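Local atomic coordinates of alginate lyase, family PL7 (Zobellia galactanivorans, PDB entry 4BE3), a protein that degrades alginate, the acidic polysaccharide of brown-algal cell walls, as an exolytic lyase of polysaccharide lyase family 7. Residues A[51-56]-A[292-297]; A[63-68]-A[259-264]; A[138-143]-A[212-217]; A[217-222]-A[242-247]. One frame throughout, in Å; residues are numbered along the deposited sequence.

Contact 1: residues A[51-56]-A[292-297]; sequences TPNSGI and NGSYAE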
# COMPACT_ATOMS: atom_id res chain seq x y z
N THR A 51 -9.58 17.01 22.27
CA THR A 51 -8.38 17.85 22.20
C THR A 51 -8.75 19.33 22.48
O THR A 51 -9.80 19.79 22.03
CB THR A 51 -7.74 17.73 20.78
OG1 THR A 51 -6.59 18.56 20.66
CG2 THR A 51 -8.74 18.20 19.63
N PRO A 52 -7.86 20.06 23.10
CA PRO A 52 -8.25 21.48 23.38
C PRO A 52 -7.99 22.33 22.15
O PRO A 52 -7.40 21.85 21.14
CB PRO A 52 -7.21 21.85 24.53
CG PRO A 52 -5.95 21.06 24.08
CD PRO A 52 -6.53 19.74 23.67
N ASN A 53 -8.39 23.62 22.23
CA ASN A 53 -8.09 24.50 21.15
C ASN A 53 -6.59 24.86 21.03
O ASN A 53 -6.07 25.08 19.95
CB ASN A 53 -8.86 25.86 21.51
CG ASN A 53 -10.39 25.79 21.24
OD1 ASN A 53 -10.93 24.78 20.75
ND2 ASN A 53 -11.09 26.95 21.60
N SER A 54 -5.89 24.85 22.21
CA SER A 54 -4.50 25.15 22.16
C SER A 54 -3.75 24.16 23.10
O SER A 54 -3.89 24.23 24.32
CB SER A 54 -4.30 26.65 22.56
OG SER A 54 -2.93 26.88 22.73
N GLY A 55 -3.16 23.09 22.52
CA GLY A 55 -2.32 22.14 23.40
C GLY A 55 -0.94 22.21 22.76
O GLY A 55 -0.45 23.32 22.46
N ILE A 56 -0.29 21.09 22.52
CA ILE A 56 0.99 21.09 21.81
C ILE A 56 0.78 20.59 20.36
O ILE A 56 0.22 19.50 20.19
CB ILE A 56 2.07 20.22 22.57
CG1 ILE A 56 2.43 21.00 23.87
CG2 ILE A 56 3.32 20.09 21.71
CD1 ILE A 56 1.51 20.63 25.01
N ASN A 292 -14.15 25.06 30.02
CA ASN A 292 -14.91 26.28 29.50
C ASN A 292 -15.26 26.11 28.00
O ASN A 292 -15.42 27.12 27.28
CB ASN A 292 -14.03 27.53 29.68
CG ASN A 292 -13.93 27.95 31.16
OD1 ASN A 292 -13.00 27.56 31.89
ND2 ASN A 292 -14.96 28.58 31.64
N GLY A 293 -15.37 24.88 27.50
CA GLY A 293 -15.86 24.74 26.13
C GLY A 293 -14.82 24.92 25.02
O GLY A 293 -15.22 24.96 23.85
N SER A 294 -13.56 25.10 25.36
CA SER A 294 -12.55 25.43 24.38
C SER A 294 -11.86 24.11 23.95
O SER A 294 -10.62 23.91 24.09
CB SER A 294 -11.56 26.40 25.00
OG SER A 294 -12.11 27.68 25.03
N TYR A 295 -12.67 23.25 23.31
CA TYR A 295 -12.11 21.98 22.83
C TYR A 295 -13.04 21.33 21.85
O TYR A 295 -14.21 21.77 21.64
CB TYR A 295 -11.95 21.00 24.04
CG TYR A 295 -13.26 20.60 24.68
CD1 TYR A 295 -13.86 21.38 25.64
CD2 TYR A 295 -13.88 19.39 24.33
CE1 TYR A 295 -15.05 21.02 26.28
CE2 TYR A 295 -15.11 19.01 24.95
CZ TYR A 295 -15.65 19.82 25.92
OH TYR A 295 -16.83 19.43 26.55
N ALA A 296 -12.51 20.24 21.19
CA ALA A 296 -13.38 19.52 20.33
C ALA A 296 -13.33 18.06 20.80
O ALA A 296 -12.34 17.64 21.39
CB ALA A 296 -12.76 19.57 18.89
N GLU A 297 -14.38 17.33 20.52
CA GLU A 297 -14.44 15.98 20.99
C GLU A 297 -15.28 15.14 20.04
O GLU A 297 -16.40 15.54 19.65
CB GLU A 297 -15.16 16.00 22.38
CG GLU A 297 -15.27 14.50 22.94
CD GLU A 297 -15.86 14.47 24.34
OE1 GLU A 297 -15.70 15.52 25.07
OE2 GLU A 297 -16.50 13.46 24.77
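The ring of Y295, whose CB rests 3.2 Å from T51 O, has the CB of E297 at its edge and in its plane, while H90 stacks on it and K50 makes a cation-pi contact. Its CG sits between the backbone N and the carbonyl carbon (chi1 65°), and the ring leads off from the neighbouring strand, so that CB is the part that touches T51 and P52. The second flat group, the amide of N53, lies against S294: OD1 is 3.4 Å from S294 C and ND2 is 3.5 Å from S294 CB. The polar ends of this amide turn to other partners, OD1 to N262 and ND2 to S92. Here strands 44-52 and 295-306, antiparallel neighbours in one sheet of the beta-sandwich, come to the end of their pairing. T51 and A296 form a hydrogen-bonded pair, with T51 N to A296 O at 3.0 Å and A296 N to T51 O at 2.9 Å. On the face of the sheet that they share, T51 CG2 and A296 CB are 4.3 Å apart, and both residues pack on N262. P52 and Y295 follow as a non-hydrogen-bonded pair. Beyond it the segments stay joined by N53 N to S294 O, 2.9 Å, the donor standing 42° out of the carbonyl plane. S294 is the centre of an inverse gamma turn, and its OG bonds to D280 O.

Contact 2: residues A[63-68]-A[259-264]; sequences NTRTEL and GAYNQT. With SRT (S,R meso-tartaric acid), chain C.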
# COMPACT_ATOMS: atom_id res chain seq x y z
N ASN A 63 -2.73 24.03 14.55
CA ASN A 63 -3.93 23.53 15.21
C ASN A 63 -3.56 22.26 16.02
O ASN A 63 -2.62 21.48 15.56
CB ASN A 63 -4.96 23.14 14.15
CG ASN A 63 -5.70 24.39 13.64
OD1 ASN A 63 -5.98 25.26 14.43
ND2 ASN A 63 -6.06 24.44 12.33
N THR A 64 -4.25 22.05 17.14
CA THR A 64 -3.98 20.95 18.02
C THR A 64 -4.84 19.78 17.63
O THR A 64 -5.98 19.95 17.01
CB THR A 64 -4.39 21.43 19.42
OG1 THR A 64 -3.51 22.58 19.72
CG2 THR A 64 -4.17 20.31 20.47
N ARG A 65 -4.31 18.55 17.83
CA ARG A 65 -5.18 17.39 17.41
C ARG A 65 -5.00 16.26 18.45
O ARG A 65 -3.95 16.22 19.11
CB ARG A 65 -4.75 16.88 16.01
CG ARG A 65 -3.38 16.15 16.02
CD ARG A 65 -2.87 15.94 14.59
NE ARG A 65 -2.32 17.24 14.07
CZ ARG A 65 -2.35 17.54 12.79
NH1 ARG A 65 -3.10 16.78 11.94
NH2 ARG A 65 -1.68 18.59 12.31
N THR A 66 -6.00 15.39 18.53
CA THR A 66 -5.76 14.02 19.08
C THR A 66 -6.18 13.17 17.92
O THR A 66 -7.44 13.14 17.60
CB THR A 66 -6.64 13.79 20.27
OG1 THR A 66 -6.21 14.67 21.33
CG2 THR A 66 -6.45 12.32 20.73
N GLU A 67 -5.23 12.57 17.16
CA GLU A 67 -5.70 12.05 15.83
C GLU A 67 -4.73 10.87 15.48
O GLU A 67 -3.47 11.00 15.66
CB GLU A 67 -5.48 13.21 14.80
CG GLU A 67 -6.11 12.89 13.44
CD GLU A 67 -5.88 13.98 12.42
OE1 GLU A 67 -4.75 14.60 12.39
OE2 GLU A 67 -6.81 14.15 11.61
N LEU A 68 -5.33 9.87 14.88
CA LEU A 68 -4.50 8.70 14.37
C LEU A 68 -3.87 9.05 13.05
O LEU A 68 -4.52 9.78 12.24
CB LEU A 68 -5.48 7.59 14.14
CG LEU A 68 -6.31 7.18 15.30
CD1 LEU A 68 -7.13 5.94 14.81
CD2 LEU A 68 -5.41 6.68 16.47
N GLY A 259 -9.74 11.18 13.58
CA GLY A 259 -9.81 11.49 15.02
C GLY A 259 -10.43 12.90 15.20
O GLY A 259 -11.48 13.16 14.55
N ALA A 260 -9.80 13.73 16.06
CA ALA A 260 -10.27 15.11 16.29
C ALA A 260 -9.11 16.06 16.04
O ALA A 260 -8.26 16.25 16.91
CB ALA A 260 -10.79 15.22 17.71
N TYR A 261 -9.11 16.71 14.87
CA TYR A 261 -8.04 17.67 14.54
C TYR A 261 -8.78 19.00 14.66
O TYR A 261 -9.60 19.35 13.77
CB TYR A 261 -7.64 17.37 13.08
CG TYR A 261 -6.62 18.35 12.49
CD1 TYR A 261 -5.80 19.16 13.31
CD2 TYR A 261 -6.47 18.37 11.07
CE1 TYR A 261 -4.81 19.97 12.68
CE2 TYR A 261 -5.49 19.17 10.49
CZ TYR A 261 -4.71 19.93 11.28
OH TYR A 261 -3.75 20.72 10.65
N ASN A 262 -8.52 19.68 15.74
CA ASN A 262 -9.33 20.90 16.12
C ASN A 262 -8.97 22.01 15.21
O ASN A 262 -7.81 22.34 15.14
CB ASN A 262 -8.96 21.26 17.52
CG ASN A 262 -10.02 22.21 18.15
OD1 ASN A 262 -10.88 22.72 17.41
ND2 ASN A 262 -9.97 22.37 19.44
N GLN A 263 -9.94 22.65 14.49
CA GLN A 263 -9.47 23.76 13.67
C GLN A 263 -9.77 25.08 14.39
O GLN A 263 -9.49 26.13 13.81
CB GLN A 263 -10.37 23.84 12.43
CG GLN A 263 -10.36 22.47 11.69
CD GLN A 263 -8.97 22.17 11.13
OE1 GLN A 263 -8.27 21.19 11.65
NE2 GLN A 263 -8.54 22.86 10.14
N THR A 264 -10.19 25.02 15.64
CA THR A 264 -10.31 26.34 16.34
C THR A 264 -9.07 26.52 17.26
O THR A 264 -8.76 25.70 18.11
CB THR A 264 -11.58 26.28 17.27
OG1 THR A 264 -12.75 26.09 16.48
CG2 THR A 264 -11.78 27.74 17.90
O1 SRT C . 0.71 16.92 9.83
O11 SRT C . -0.98 15.35 9.69
C1 SRT C . 0.13 15.81 10.03
C2 SRT C . 0.69 14.76 10.93
O2 SRT C . 0.68 13.39 10.47
C3 SRT C . 1.39 15.22 12.18
O3 SRT C . 0.19 15.27 12.84
C4 SRT C . 2.42 14.36 12.77
O4 SRT C . 2.21 13.71 13.79
O41 SRT C . 3.47 14.17 12.17
O HOH W 1 -7.71 26.66 11.73
O HOH W 2 -6.42 23.95 17.38
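The guanidinium of R65 lies flat on the ring of Y261, with planes 18° apart and CZ 3.8 Å from the ring centroid, a cation-pi stack. Over the opposite face of the guanidinium sits O3 of the bound meso-tartrate, 3.4 Å from R65 CZ. In the guanidinium plane, NH1 makes a salt bridge to E67 OE1 at 2.8 Å, which fixes the rotation of the group over the ring. A bend at chi3 (77°) places NE, and the side chain lies alongside that of Y261, pointing the same way. A leucine in place of R65 has no guanidinium, and would probably leave Y261 without its stacked cation and E67 OE1 without one of its charged mates. R65 and E67 belong to the RTEL sequence of this strand, consistent with the conserved motif of PL7 lyases. The second shell holds these groups: E67 OE1 also pairs with K257, itself bonded to the tartrate, and Y261 OH bonds to S61. N63 closes in at one end, CB 3.1 Å from N262 O, and a water joins its ND2 to Q263 O, while N63 OD1 bonds to N265. Backbone bonds between T66 and A260, and N262 N to T64 O at 2.9 Å, set the antiparallel register. The chain turns a corner at G259, where a CB would clash with T66 O and E67 CA. Strand 65-70 lies between strand 14-17 and strands 254-258 and 260-262, and Y261 bonds onward to V106 of strand 104-112; T66 and A260 face strand 44-52 of the other sheet, while R65 faces the tartrate pocket.

Contact 3: residues A[138-143]-A[212-217]; sequences WNYEIN and FTKNLL
Two sheets of the beta-sandwich meet face to face through W138 and Y140 of strand 133-141 and F212 and K214 of strand 210-215. The strand axes run 10.8 Å apart and nearly parallel (9°), bridged by side chains and a water, with no direct hydrogen bond. W138 puts the edge of its five-membered ring to the face of F212, a T-shaped pair with planes at 65°. NE1 stands over the centre of the phenylalanine ring and comes within 3.4 Å of F212 CD2, while W138 CZ2 packs on F212 CB at 3.9 Å. An alanine at F212 would probably leave the NE1 edge of W138 without its aromatic face and open a gap between the sheets. Strand 210-215 is one of the two outermost strands of its sheet within the chain, so this layer closes one margin of the jelly-roll sandwich found in PL7 lyases. K214 crosses Y140 at about a right angle: after a bend that places CD (chi2 67°), CE lies 3.6 Å from the ring centroid as a CH-pi contact. NZ follows over the same face, 4.4 Å from that centroid, and adds a cation-pi contact. L216 meets the ring at its edge, CD2 lying 3.8 Å from Y140 CE1. A water 2.9 Å from Y140 OH and 2.8 Å from N215 O bridges the strands beyond the ring, and the hydroxyl also bonds to E244.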
# COMPACT_ATOMS: atom_id res chain seq x y z
N TRP A 138 -16.44 18.96 3.02
CA TRP A 138 -15.06 18.45 2.87
C TRP A 138 -14.26 19.37 1.99
O TRP A 138 -14.82 19.95 1.06
CB TRP A 138 -15.08 17.01 2.31
CG TRP A 138 -15.59 16.93 0.91
CD1 TRP A 138 -16.94 16.81 0.54
CD2 TRP A 138 -14.81 16.89 -0.34
NE1 TRP A 138 -17.04 16.65 -0.81
CE2 TRP A 138 -15.79 16.70 -1.40
CE3 TRP A 138 -13.41 16.93 -0.63
CZ2 TRP A 138 -15.43 16.61 -2.77
CZ3 TRP A 138 -13.06 16.82 -2.00
CH2 TRP A 138 -14.03 16.68 -3.02
N ASN A 139 -12.97 19.50 2.26
CA ASN A 139 -12.14 20.50 1.51
C ASN A 139 -11.06 19.71 0.71
O ASN A 139 -10.52 18.69 1.25
CB ASN A 139 -11.32 21.29 2.50
CG ASN A 139 -12.17 22.40 3.13
OD1 ASN A 139 -13.39 22.31 3.07
ND2 ASN A 139 -11.48 23.43 3.78
N TYR A 140 -10.78 20.19 -0.49
CA TYR A 140 -9.66 19.63 -1.31
C TYR A 140 -8.62 20.72 -1.26
O TYR A 140 -8.96 21.89 -1.62
CB TYR A 140 -10.21 19.48 -2.75
CG TYR A 140 -9.05 19.11 -3.68
CD1 TYR A 140 -8.61 17.76 -3.72
CD2 TYR A 140 -8.44 20.10 -4.50
CE1 TYR A 140 -7.58 17.39 -4.58
CE2 TYR A 140 -7.37 19.75 -5.37
CZ TYR A 140 -6.97 18.36 -5.34
OH TYR A 140 -5.88 18.02 -6.21
N GLU A 141 -7.34 20.43 -0.92
CA GLU A 141 -6.35 21.49 -0.98
C GLU A 141 -5.50 21.28 -2.23
O GLU A 141 -5.10 20.10 -2.54
CB GLU A 141 -5.51 21.34 0.27
CG GLU A 141 -4.34 22.36 0.23
CD GLU A 141 -3.65 22.33 1.59
OE1 GLU A 141 -3.43 21.26 2.26
OE2 GLU A 141 -3.28 23.47 2.03
N ILE A 142 -5.21 22.34 -3.02
CA ILE A 142 -4.44 22.10 -4.23
C ILE A 142 -3.02 21.69 -3.91
O ILE A 142 -2.43 22.08 -2.93
CB ILE A 142 -4.45 23.35 -5.19
CG1 ILE A 142 -4.05 24.60 -4.39
CG2 ILE A 142 -5.85 23.54 -5.83
CD1 ILE A 142 -3.55 25.76 -5.37
N ASN A 143 -2.47 20.79 -4.78
CA ASN A 143 -1.05 20.55 -4.66
C ASN A 143 -0.28 21.61 -5.48
O ASN A 143 -0.04 21.43 -6.68
CB ASN A 143 -0.77 19.13 -5.23
CG ASN A 143 0.63 18.62 -4.78
OD1 ASN A 143 1.11 17.53 -5.21
ND2 ASN A 143 1.22 19.32 -3.88
N PHE A 212 -19.40 11.83 -3.94
CA PHE A 212 -18.63 12.78 -4.75
C PHE A 212 -17.52 11.95 -5.47
O PHE A 212 -17.05 10.96 -4.90
CB PHE A 212 -17.86 13.81 -3.91
CG PHE A 212 -18.80 14.67 -3.09
CD1 PHE A 212 -19.34 15.82 -3.65
CD2 PHE A 212 -19.20 14.26 -1.84
CE1 PHE A 212 -20.28 16.60 -2.89
CE2 PHE A 212 -20.16 15.04 -1.05
CZ PHE A 212 -20.65 16.24 -1.64
N THR A 213 -17.03 12.48 -6.57
CA THR A 213 -15.87 11.83 -7.29
C THR A 213 -14.88 12.89 -7.50
O THR A 213 -15.21 13.99 -8.07
CB THR A 213 -16.31 11.24 -8.62
OG1 THR A 213 -17.29 10.26 -8.37
CG2 THR A 213 -15.12 10.64 -9.42
N LYS A 214 -13.63 12.69 -7.13
CA LYS A 214 -12.60 13.73 -7.41
C LYS A 214 -11.31 13.02 -7.90
O LYS A 214 -10.75 12.20 -7.15
CB LYS A 214 -12.32 14.47 -6.09
CG LYS A 214 -11.16 15.49 -6.14
CD LYS A 214 -11.47 16.68 -7.02
CE LYS A 214 -10.28 17.70 -7.07
NZ LYS A 214 -10.56 18.81 -8.08
N ASN A 215 -10.86 13.33 -9.13
CA ASN A 215 -9.67 12.68 -9.65
C ASN A 215 -8.45 13.29 -8.98
O ASN A 215 -8.26 14.50 -9.02
CB ASN A 215 -9.66 13.00 -11.13
CG ASN A 215 -8.59 12.21 -11.84
OD1 ASN A 215 -7.52 11.96 -11.32
ND2 ASN A 215 -8.88 11.86 -13.09
N LEU A 216 -7.62 12.48 -8.32
CA LEU A 216 -6.42 13.04 -7.68
C LEU A 216 -5.14 13.02 -8.56
O LEU A 216 -4.09 13.51 -8.11
CB LEU A 216 -6.10 12.22 -6.46
CG LEU A 216 -7.25 12.08 -5.41
CD1 LEU A 216 -6.73 11.29 -4.17
CD2 LEU A 216 -7.59 13.61 -4.97
N LEU A 217 -5.33 12.57 -9.84
CA LEU A 217 -4.22 12.48 -10.78
C LEU A 217 -4.21 13.56 -11.83
O LEU A 217 -3.21 13.66 -12.55
CB LEU A 217 -4.28 11.12 -11.55
CG LEU A 217 -4.38 9.83 -10.69
CD1 LEU A 217 -4.32 8.56 -11.61
CD2 LEU A 217 -3.27 9.75 -9.66
O HOH W 3 -7.01 16.92 -8.62

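Contact 4: residues A[217-222]-A[242-247]; sequences LKSNFT and GIEREN
E244 points its side chain at the turn formed by S219 to F221. Its CB already touches S219 OG at 3.3 Å and lies near F221 O, which also accepts from E244 N at 2.9 Å. CG is anti to the backbone N (chi1 -180°) and runs on past the serine, 3.5 Å from S219 OG, and CD lies 3.4 Å from S219 OG. At the tip, OE1 receives the hydroxyl of S219 in a bond of 2.6 Å, met on the anti side of the carboxylate and 31° out of its plane. A water gives OE1 a second hydrogen bond and accepts one from N220 N, while the ring of F221 presents its edge to the same oxygen, CD2 at 3.8 Å. The other oxygen, OE2, leaves the contact for Y140 OH and N143 N, so both oxygens of the buried carboxylate have hydrogen-bond partners, which would probably favour the ionised form. S219 OG works both ways: it donates to E244 and accepts from F221 N at 2.8 Å. Alongside, S219 N bonds to E246 O at 3.0 Å in an almost straight line. Further along, I243 CD1 reaches T222 O and T222 CG2 lies against E246 CA. F221 also meets W152 edge to face, tying the turn to the body of the protein. Without regular strand pairing, two surface loops, one after strand 210-215 and one after helix 229-234, are thus joined through an ST turn built on S219, with E244 accepting from its hydroxyl.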
# COMPACT_ATOMS: atom_id res chain seq x y z
N LEU A 217 -5.33 12.57 -9.84
CA LEU A 217 -4.22 12.48 -10.78
C LEU A 217 -4.21 13.56 -11.83
O LEU A 217 -3.21 13.66 -12.55
CB LEU A 217 -4.28 11.12 -11.55
CG LEU A 217 -4.38 9.83 -10.69
CD1 LEU A 217 -4.32 8.56 -11.61
CD2 LEU A 217 -3.27 9.75 -9.66
N LYS A 218 -5.33 14.29 -11.99
CA LYS A 218 -5.40 15.30 -13.10
C LYS A 218 -6.10 16.51 -12.44
O LYS A 218 -7.25 16.44 -11.99
CB LYS A 218 -6.24 14.80 -14.29
CG LYS A 218 -5.48 13.78 -15.13
CD LYS A 218 -6.45 12.93 -15.93
CE LYS A 218 -5.67 12.39 -17.13
NZ LYS A 218 -6.52 12.16 -18.32
N SER A 219 -5.39 17.61 -12.41
CA SER A 219 -5.95 18.78 -11.71
C SER A 219 -7.04 19.48 -12.57
O SER A 219 -6.89 19.60 -13.77
CB SER A 219 -4.80 19.77 -11.56
OG SER A 219 -5.31 20.97 -11.01
N ASN A 220 -8.05 20.05 -11.91
CA ASN A 220 -9.03 20.93 -12.50
C ASN A 220 -8.60 22.39 -12.36
O ASN A 220 -9.38 23.30 -12.77
CB ASN A 220 -10.37 20.86 -11.65
CG ASN A 220 -11.19 19.55 -11.84
OD1 ASN A 220 -11.16 18.94 -12.94
ND2 ASN A 220 -11.93 19.09 -10.74
N PHE A 221 -7.43 22.63 -11.75
CA PHE A 221 -7.11 24.00 -11.30
C PHE A 221 -5.76 24.48 -11.82
O PHE A 221 -4.97 25.00 -11.03
CB PHE A 221 -7.17 24.07 -9.71
CG PHE A 221 -8.50 23.67 -9.16
CD1 PHE A 221 -9.71 24.30 -9.61
CD2 PHE A 221 -8.60 22.66 -8.22
CE1 PHE A 221 -10.95 23.94 -9.08
CE2 PHE A 221 -9.86 22.31 -7.65
CZ PHE A 221 -11.02 22.91 -8.09
N THR A 222 -5.51 24.32 -13.12
CA THR A 222 -4.10 24.48 -13.61
C THR A 222 -3.86 25.92 -14.07
O THR A 222 -2.73 26.27 -14.37
CB THR A 222 -3.78 23.49 -14.72
OG1 THR A 222 -4.68 23.77 -15.80
CG2 THR A 222 -4.13 22.04 -14.28
N GLY A 242 -2.92 30.66 -5.85
CA GLY A 242 -2.09 29.64 -6.51
C GLY A 242 -2.82 28.85 -7.56
O GLY A 242 -4.07 28.77 -7.55
N ILE A 243 -2.05 28.21 -8.40
CA ILE A 243 -2.54 27.24 -9.35
C ILE A 243 -1.95 25.87 -8.94
O ILE A 243 -0.92 25.78 -8.22
CB ILE A 243 -2.25 27.65 -10.81
CG1 ILE A 243 -0.72 27.82 -11.03
CG2 ILE A 243 -3.11 28.91 -11.14
CD1 ILE A 243 -0.31 27.67 -12.46
N GLU A 244 -2.58 24.82 -9.45
CA GLU A 244 -2.18 23.46 -9.05
C GLU A 244 -1.37 22.80 -10.14
O GLU A 244 -1.58 23.03 -11.36
CB GLU A 244 -3.47 22.63 -8.77
CG GLU A 244 -3.11 21.19 -8.33
CD GLU A 244 -4.35 20.48 -7.77
OE1 GLU A 244 -5.41 20.63 -8.42
OE2 GLU A 244 -4.23 19.72 -6.77
N ARG A 245 -0.40 22.00 -9.74
CA ARG A 245 0.34 21.22 -10.79
C ARG A 245 -0.61 20.35 -11.59
O ARG A 245 -1.62 19.84 -11.06
CB ARG A 245 1.20 20.23 -10.21
CG ARG A 245 1.94 20.66 -9.08
CD ARG A 245 1.70 19.41 -8.32
NE ARG A 245 2.92 18.95 -7.82
CZ ARG A 245 3.81 19.51 -6.98
NH1 ARG A 245 3.75 20.62 -6.35
NH2 ARG A 245 4.86 18.79 -6.75
N GLU A 246 -0.20 20.07 -12.83
CA GLU A 246 -1.10 19.50 -13.80
C GLU A 246 -1.54 18.12 -13.33
O GLU A 246 -2.66 17.68 -13.59
CB GLU A 246 -0.34 19.40 -15.18
CG GLU A 246 -1.14 18.55 -16.18
CD GLU A 246 -0.41 18.47 -17.54
OE1 GLU A 246 0.72 18.99 -17.65
OE2 GLU A 246 -0.98 17.91 -18.48
N ASN A 247 -0.64 17.43 -12.65
CA ASN A 247 -0.96 16.03 -12.26
C ASN A 247 -1.34 15.89 -10.82
O ASN A 247 -1.34 14.76 -10.23
CB ASN A 247 0.19 15.09 -12.55
CG ASN A 247 0.50 15.02 -14.07
OD1 ASN A 247 1.65 15.09 -14.43
ND2 ASN A 247 -0.55 14.96 -14.96
O HOH W 4 -7.89 19.40 -8.96

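How the contacts relate
Contacts 1, 2 and 3 are buried and contact 4 lies at the surface. Contacts 1 and 2 both pair antiparallel strands by backbone bonds, but in different sheets; they touch through N53 with N262 and G55 with T64, and contact 2 alone carries a residue of the tartrate pocket. Contact 3 joins the same two sheets across the sandwich with rings and an aliphatic chain, without a direct hydrogen bond. Contact 4 shares L217 with contact 3, and E244 reaches back to Y140 and N143; its chemistry is loop hydrogen bonding around a carboxylate. Contacts 1 and 4 stand on opposite sides of the chain's centre, about 35 Å apart between centres.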